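Side-chain contacts in Cys-Gly metallodipeptidase DUG1 (Saccharomyces cerevisiae, PDB 4G1P), which hydrolyses the dipeptide Cys-Gly with the help of bound metal ions and forms the catalytic component of the glutathione-degrading DUG complex: residues A[13-16]-A[17-20]; A[146-149]-A[150-154]; A[455-458]-A[459-462]. All coordinates share one frame; numbering follows the deposited sequence.

Contact 1. Residues A[13-16]-A[17-20]; sequences DSLK and PQFF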
loop_
_atom_site.group_PDB
_atom_site.type_symbol
_atom_site.label_atom_id
_atom_site.label_comp_id
_atom_site.label_asym_id
_atom_site.label_seq_id
_atom_site.Cartn_x
_atom_site.Cartn_y
_atom_site.Cartn_z
ATOM N N ASP A 13 31.238 23.941 21.591
ATOM C CA ASP A 13 32.199 23.033 20.991
ATOM C C ASP A 13 32.628 21.937 21.971
ATOM O O ASP A 13 32.659 20.760 21.616
ATOM C CB ASP A 13 33.417 23.804 20.489
ATOM C CG ASP A 13 33.125 24.608 19.238
ATOM O OD1 ASP A 13 32.139 24.289 18.535
ATOM O OD2 ASP A 13 33.897 25.548 18.944
ATOM N N SER A 14 32.932 22.320 23.204
ATOM C CA SER A 14 33.462 21.380 24.186
ATOM C C SER A 14 32.445 20.331 24.579
ATOM O O SER A 14 32.808 19.218 24.940
ATOM C CB SER A 14 33.892 22.112 25.460
ATOM O OG SER A 14 34.810 23.140 25.161
ATOM N N LEU A 15 31.174 20.706 24.545
ATOM C CA LEU A 15 30.126 19.849 25.046
ATOM C C LEU A 15 29.536 18.945 23.952
ATOM O O LEU A 15 28.596 18.201 24.206
ATOM C CB LEU A 15 29.035 20.688 25.696
ATOM C CG LEU A 15 29.358 21.414 26.999
ATOM C CD1 LEU A 15 28.102 22.084 27.540
ATOM C CD2 LEU A 15 29.939 20.455 28.021
ATOM N N LYS A 16 30.102 19.002 22.747
ATOM C CA LYS A 16 29.666 18.125 21.659
ATOM C C LYS A 16 29.545 16.646 22.039
ATOM O O LYS A 16 28.627 15.962 21.565
ATOM C CB LYS A 16 30.533 18.296 20.407
ATOM C CG LYS A 16 30.263 19.612 19.675
ATOM C CD LYS A 16 31.387 19.950 18.712
ATOM C CE LYS A 16 31.701 18.778 17.795
ATOM N NZ LYS A 16 32.766 19.144 16.820
ATOM N N PRO A 17 30.459 16.142 22.891
ATOM C CA PRO A 17 30.258 14.749 23.307
ATOM C C PRO A 17 28.959 14.494 24.087
ATOM O O PRO A 17 28.320 13.466 23.837
ATOM C CB PRO A 17 31.479 14.479 24.178
ATOM C CG PRO A 17 32.527 15.332 23.578
ATOM C CD PRO A 17 31.835 16.590 23.171
ATOM N N GLN A 18 28.573 15.378 25.004
ATOM C CA GLN A 18 27.339 15.123 25.725
ATOM C C GLN A 18 26.133 15.423 24.848
ATOM O O GLN A 18 25.118 14.733 24.936
ATOM C CB GLN A 18 27.232 15.783 27.119
ATOM C CG GLN A 18 28.230 16.878 27.480
ATOM C CD GLN A 18 29.622 16.343 27.794
ATOM O OE1 GLN A 18 30.538 16.433 26.967
ATOM N NE2 GLN A 18 29.792 15.796 28.994
ATOM N N PHE A 19 26.257 16.417 23.974
ATOM C CA PHE A 19 25.174 16.737 23.053
ATOM C C PHE A 19 24.895 15.546 22.135
ATOM O O PHE A 19 23.738 15.205 21.893
ATOM C CB PHE A 19 25.487 17.979 22.211
ATOM C CG PHE A 19 25.658 19.242 23.011
ATOM C CD1 PHE A 19 25.158 19.347 24.298
ATOM C CD2 PHE A 19 26.323 20.324 22.473
ATOM C CE1 PHE A 19 25.325 20.490 25.030
ATOM C CE2 PHE A 19 26.484 21.472 23.196
ATOM C CZ PHE A 19 25.980 21.558 24.479
ATOM N N PHE A 20 25.964 14.934 21.632
ATOM C CA PHE A 20 25.871 13.788 20.743
ATOM C C PHE A 20 25.205 12.654 21.489
ATOM O O PHE A 20 24.323 11.967 20.974
ATOM C CB PHE A 20 27.262 13.328 20.309
ATOM C CG PHE A 20 27.883 14.162 19.224
ATOM C CD1 PHE A 20 27.099 14.844 18.308
ATOM C CD2 PHE A 20 29.269 14.253 19.108
ATOM C CE1 PHE A 20 27.699 15.612 17.300
ATOM C CE2 PHE A 20 29.873 15.017 18.105
ATOM C CZ PHE A 20 29.093 15.692 17.204
#
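L15 O accepts the backbone N-H of F19 over 3.0 Å, and one residue on, F20 N binds K16 O at 2.9 Å. Q18 N also approaches L15 O at 2.9 Å, but this bond is weak. P17, which has no N-H to offer, sits in the opening turn of helix 16-28, its CD 3.3 Å from S14 O. L15 is the joint between two helices: 5-14 ends just before it and 16-28 begins just after it, two consecutive helices at the start of the chain that pack on helices 135-154 and 458-477. At this joint L15 also meets the ring of F19. L15 O and L15 CB lie over the same face, the oxygen offset toward the rim and CB 3.8 Å from the ring centroid in a CH-pi contact. F19 CG lies beside the backbone N (chi1 -63°), which swings the ring back along the chain until one face meets L15, whose CD1 reaches F19 CZ at 3.8 Å. The other methyl, L15 CD2, touches Q18 CG at 4.0 Å, where the glutamine chain bends. On a different flank K16 and F20 run alongside each other, pointing the same way, with K16 CE 4.1 Å from F20 CZ. S14 OG turns back to Q10 O, and D13 pairs with K466 of helix 458-477.

Contact 2. Residues A[146-149]-A[150-154]; sequences INVV and DAFKA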
loop_
_atom_site.group_PDB
_atom_site.type_symbol
_atom_site.label_atom_id
_atom_site.label_comp_id
_atom_site.label_asym_id
_atom_site.label_seq_id
_atom_site.Cartn_x
_atom_site.Cartn_y
_atom_site.Cartn_z
ATOM N N ILE A 146 18.060 22.826 24.550
ATOM C CA ILE A 146 18.592 22.376 25.834
ATOM C C ILE A 146 20.121 22.432 25.878
ATOM O O ILE A 146 20.693 22.864 26.876
ATOM C CB ILE A 146 18.129 20.969 26.178
ATOM C CG1 ILE A 146 16.619 20.861 25.977
ATOM C CG2 ILE A 146 18.551 20.603 27.604
ATOM C CD1 ILE A 146 16.101 19.459 26.065
ATOM N N ASN A 147 20.768 21.994 24.800
ATOM C CA ASN A 147 22.217 22.103 24.669
ATOM C C ASN A 147 22.675 23.529 24.971
ATOM O O ASN A 147 23.589 23.765 25.782
ATOM C CB ASN A 147 22.643 21.705 23.257
ATOM C CG ASN A 147 22.189 20.292 22.885
ATOM O OD1 ASN A 147 21.986 19.445 23.761
ATOM N ND2 ASN A 147 22.025 20.033 21.581
ATOM N N VAL A 148 21.997 24.476 24.327
ATOM C CA VAL A 148 22.272 25.882 24.516
ATOM C C VAL A 148 22.143 26.324 25.977
ATOM O O VAL A 148 23.025 27.013 26.493
ATOM C CB VAL A 148 21.389 26.737 23.615
ATOM C CG1 VAL A 148 21.515 28.222 23.999
ATOM C CG2 VAL A 148 21.780 26.501 22.168
ATOM N N VAL A 149 21.062 25.930 26.647
ATOM C CA VAL A 149 20.959 26.234 28.071
ATOM C C VAL A 149 22.165 25.656 28.817
ATOM O O VAL A 149 22.758 26.317 29.660
ATOM C CB VAL A 149 19.653 25.726 28.692
ATOM C CG1 VAL A 149 19.686 25.907 30.185
ATOM C CG2 VAL A 149 18.477 26.459 28.113
ATOM N N ASP A 150 22.564 24.445 28.461
ATOM C CA ASP A 150 23.699 23.825 29.106
ATOM C C ASP A 150 24.978 24.618 28.875
ATOM O O ASP A 150 25.808 24.737 29.768
ATOM C CB ASP A 150 23.882 22.391 28.616
ATOM C CG ASP A 150 22.896 21.442 29.239
ATOM O OD1 ASP A 150 22.275 21.827 30.253
ATOM O OD2 ASP A 150 22.746 20.314 28.721
ATOM N N ALA A 151 25.140 25.152 27.674
ATOM C CA ALA A 151 26.392 25.797 27.329
ATOM C C ALA A 151 26.556 27.103 28.097
ATOM O O ALA A 151 27.643 27.398 28.584
ATOM C CB ALA A 151 26.476 26.033 25.839
ATOM N N PHE A 152 25.480 27.883 28.195
ATOM C CA PHE A 152 25.473 29.066 29.042
ATOM C C PHE A 152 25.872 28.660 30.458
ATOM O O PHE A 152 26.693 29.321 31.102
ATOM C CB PHE A 152 24.094 29.752 29.045
ATOM C CG PHE A 152 23.895 30.722 27.913
ATOM C CD1 PHE A 152 23.373 30.299 26.699
ATOM C CD2 PHE A 152 24.256 32.052 28.054
ATOM C CE1 PHE A 152 23.200 31.189 25.644
ATOM C CE2 PHE A 152 24.093 32.952 27.004
ATOM C CZ PHE A 152 23.562 32.520 25.798
ATOM N N LYS A 153 25.308 27.553 30.928
ATOM C CA LYS A 153 25.586 27.092 32.278
ATOM C C LYS A 153 27.066 26.759 32.460
ATOM O O LYS A 153 27.707 27.257 33.377
ATOM C CB LYS A 153 24.703 25.900 32.632
ATOM C CG LYS A 153 23.880 26.097 33.896
ATOM C CD LYS A 153 22.525 25.393 33.803
ATOM C CE LYS A 153 22.695 23.951 33.333
ATOM N NZ LYS A 153 21.431 23.347 32.804
ATOM N N ALA A 154 27.614 25.946 31.567
ATOM C CA ALA A 154 29.012 25.518 31.661
ATOM C C ALA A 154 30.005 26.660 31.464
ATOM O O ALA A 154 31.142 26.586 31.922
ATOM C CB ALA A 154 29.300 24.412 30.661
#
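With chi1 at 170°, V148 extends CG1 on the side of its own carbonyl carbon, toward the next turn, while the chi1 of -86° at F152 leans the ring back beside its backbone N. The two side chains therefore lie side by side, V148 CG1 meeting F152 CE1 at 3.8 Å, and V148 O sits at the ring edge, in its plane. V149 CG1 comes within 4.1 Å of K153 NZ as the lysine chain curls past. That curl carries K153 NZ to D150 OD1, an i to i+3 salt bridge of 3.1 Å in which the nitrogen meets the oxygen almost in line with the C-O bond. OD1 is also bonded to S56 OG, while OD2 pairs with R22 NH1. R22 NH1 also bonds N147 OD1, so one arginine ties two residues a turn apart, and the two nearby cations would probably favour the charged form of D150. The backbone of the same turns is joined by bonds from D150 N to I146 O (2.9 Å), from F152 N to V148 O (3.1 Å) and from K153 N to V149 O. These i to i+4 bonds belong to the closing turns of alpha-helix 135-154, which lie against helices 5-14, 16-28 and 458-477, with A151 on V8 and I12 and both V148 and F152 on A469; the first turn of the same helix carries D137, the aspartate shared by both zinc ions.

Contact 3. Residues A[455-458]-A[459-462]; sequences KLDI and SNFV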
loop_
_atom_site.group_PDB
_atom_site.type_symbol
_atom_site.label_atom_id
_atom_site.label_comp_id
_atom_site.label_asym_id
_atom_site.label_seq_id
_atom_site.Cartn_x
_atom_site.Cartn_y
_atom_site.Cartn_z
ATOM N N LYS A 455 19.338 13.240 7.333
ATOM C CA LYS A 455 20.639 13.624 7.857
ATOM C C LYS A 455 20.588 15.023 8.453
ATOM O O LYS A 455 19.705 15.823 8.133
ATOM C CB LYS A 455 21.676 13.612 6.740
ATOM C CG LYS A 455 22.003 15.013 6.190
ATOM C CD LYS A 455 21.820 15.072 4.679
ATOM C CE LYS A 455 22.482 16.299 4.065
ATOM N NZ LYS A 455 21.881 17.573 4.523
ATOM N N LEU A 456 21.535 15.299 9.337
ATOM C CA LEU A 456 21.775 16.646 9.826
ATOM C C LEU A 456 23.274 16.852 9.758
ATOM O O LEU A 456 24.028 16.077 10.337
ATOM C CB LEU A 456 21.283 16.823 11.262
ATOM C CG LEU A 456 21.437 18.261 11.794
ATOM C CD1 LEU A 456 20.789 19.238 10.841
ATOM C CD2 LEU A 456 20.852 18.423 13.205
ATOM N N ASP A 457 23.715 17.868 9.026
ATOM C CA ASP A 457 25.138 18.153 8.958
ATOM C C ASP A 457 25.569 18.723 10.297
ATOM O O ASP A 457 24.872 19.553 10.875
ATOM C CB ASP A 457 25.443 19.127 7.828
ATOM C CG ASP A 457 25.045 18.582 6.471
ATOM O OD1 ASP A 457 25.826 17.806 5.872
ATOM O OD2 ASP A 457 23.939 18.931 6.006
ATOM N N ILE A 458 26.705 18.250 10.801
ATOM C CA ILE A 458 27.205 18.685 12.102
ATOM C C ILE A 458 27.482 20.194 12.098
ATOM O O ILE A 458 27.324 20.865 13.123
ATOM C CB ILE A 458 28.454 17.875 12.539
ATOM C CG1 ILE A 458 28.114 16.388 12.604
ATOM C CG2 ILE A 458 28.939 18.313 13.893
ATOM C CD1 ILE A 458 29.247 15.509 13.086
ATOM N N SER A 459 27.852 20.725 10.935
ATOM C CA SER A 459 28.088 22.162 10.801
ATOM C C SER A 459 26.826 22.962 11.058
ATOM O O SER A 459 26.881 24.027 11.657
ATOM C CB SER A 459 28.671 22.514 9.434
ATOM O OG SER A 459 27.727 22.268 8.413
ATOM N N ASN A 460 25.685 22.438 10.619
ATOM C CA ASN A 460 24.393 23.073 10.912
ATOM C C ASN A 460 23.956 22.852 12.352
ATOM O O ASN A 460 23.314 23.706 12.964
ATOM C CB ASN A 460 23.315 22.564 9.965
ATOM C CG ASN A 460 23.507 23.068 8.557
ATOM O OD1 ASN A 460 24.443 22.660 7.866
ATOM N ND2 ASN A 460 22.619 23.956 8.117
ATOM N N PHE A 461 24.314 21.696 12.888
ATOM C CA PHE A 461 23.996 21.385 14.263
ATOM C C PHE A 461 24.723 22.371 15.165
ATOM O O PHE A 461 24.096 23.088 15.940
ATOM C CB PHE A 461 24.384 19.942 14.584
ATOM C CG PHE A 461 23.965 19.499 15.935
ATOM C CD1 PHE A 461 22.757 19.908 16.461
ATOM C CD2 PHE A 461 24.784 18.670 16.694
ATOM C CE1 PHE A 461 22.362 19.511 17.731
ATOM C CE2 PHE A 461 24.395 18.253 17.967
ATOM C CZ PHE A 461 23.181 18.671 18.482
ATOM N N VAL A 462 26.042 22.427 15.033
ATOM C CA VAL A 462 26.839 23.335 15.845
ATOM C C VAL A 462 26.556 24.796 15.497
ATOM O O VAL A 462 26.302 25.613 16.388
ATOM C CB VAL A 462 28.344 23.049 15.712
ATOM C CG1 VAL A 462 29.151 24.120 16.426
ATOM C CG2 VAL A 462 28.664 21.660 16.257
#
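Backbone bonds join D457 and I458 to the turn that follows: F461 N reaches D457 O at 3.0 Å, V462 N reaches I458 O at 2.8 Å, and N460 N adds a weak bond to D457 O. They begin helix 458-477 directly after strand 455-457. D457 holds the N-cap position, yet its carboxylate makes no capping bond and is used otherwise.

Two apolar contacts link the strand and the first turn. L456, with CG opposite its backbone N (chi1 -176°), sends CD2 across the F461 side chain at about a right angle, 4.1 Å from F461 CD1. I458 CG2 meets V462 CG2 at the same distance of 4.1 Å. M130 of the neighbouring strand packs against L456, I458 and F461.

The polar side chains of D457, S459 and N460 gather round R444. D457 and N460 lie alongside each other, their carboxylate and amide planes 47° apart, with N460 OD1 3.7 Å from D457 CB. R444 NE bonds both D457 OD2 and N460 OD1 while its NH2 takes S459 OG; N460 ND2 goes to M442 O. K455 NZ meets D457 OD2 at 2.9 Å on the syn side, out of the carboxylate plane. R444 and K455 would probably favour the charged form of D457, although K455 also answers the carboxylates of D446 and D447.

All three contacts are local, yet their helices pack together. Contact 1, partly buried, spans the joint of helices 5-14 and 16-28 and is mainly backbone bonds and apolar packing, with the F19 ring in a CH-pi contact. Contacts 2 and 3 are mostly buried and hold salt bridges within them, whereas D13 of contact 1 pairs outside it. N147 is a common neighbour: its OD1 lies 3.2 Å from F19 CD1, and its ND2 lies 3.6 Å from F461 CZ. F20 and K16 in turn rest on I458 and V462. Contact 2 lies wholly within the closing turns of one helix; contact 3 is a strand-to-helix turn and comes nearest the zinc site, L456 lying about 9 Å from D137, side chain to side chain.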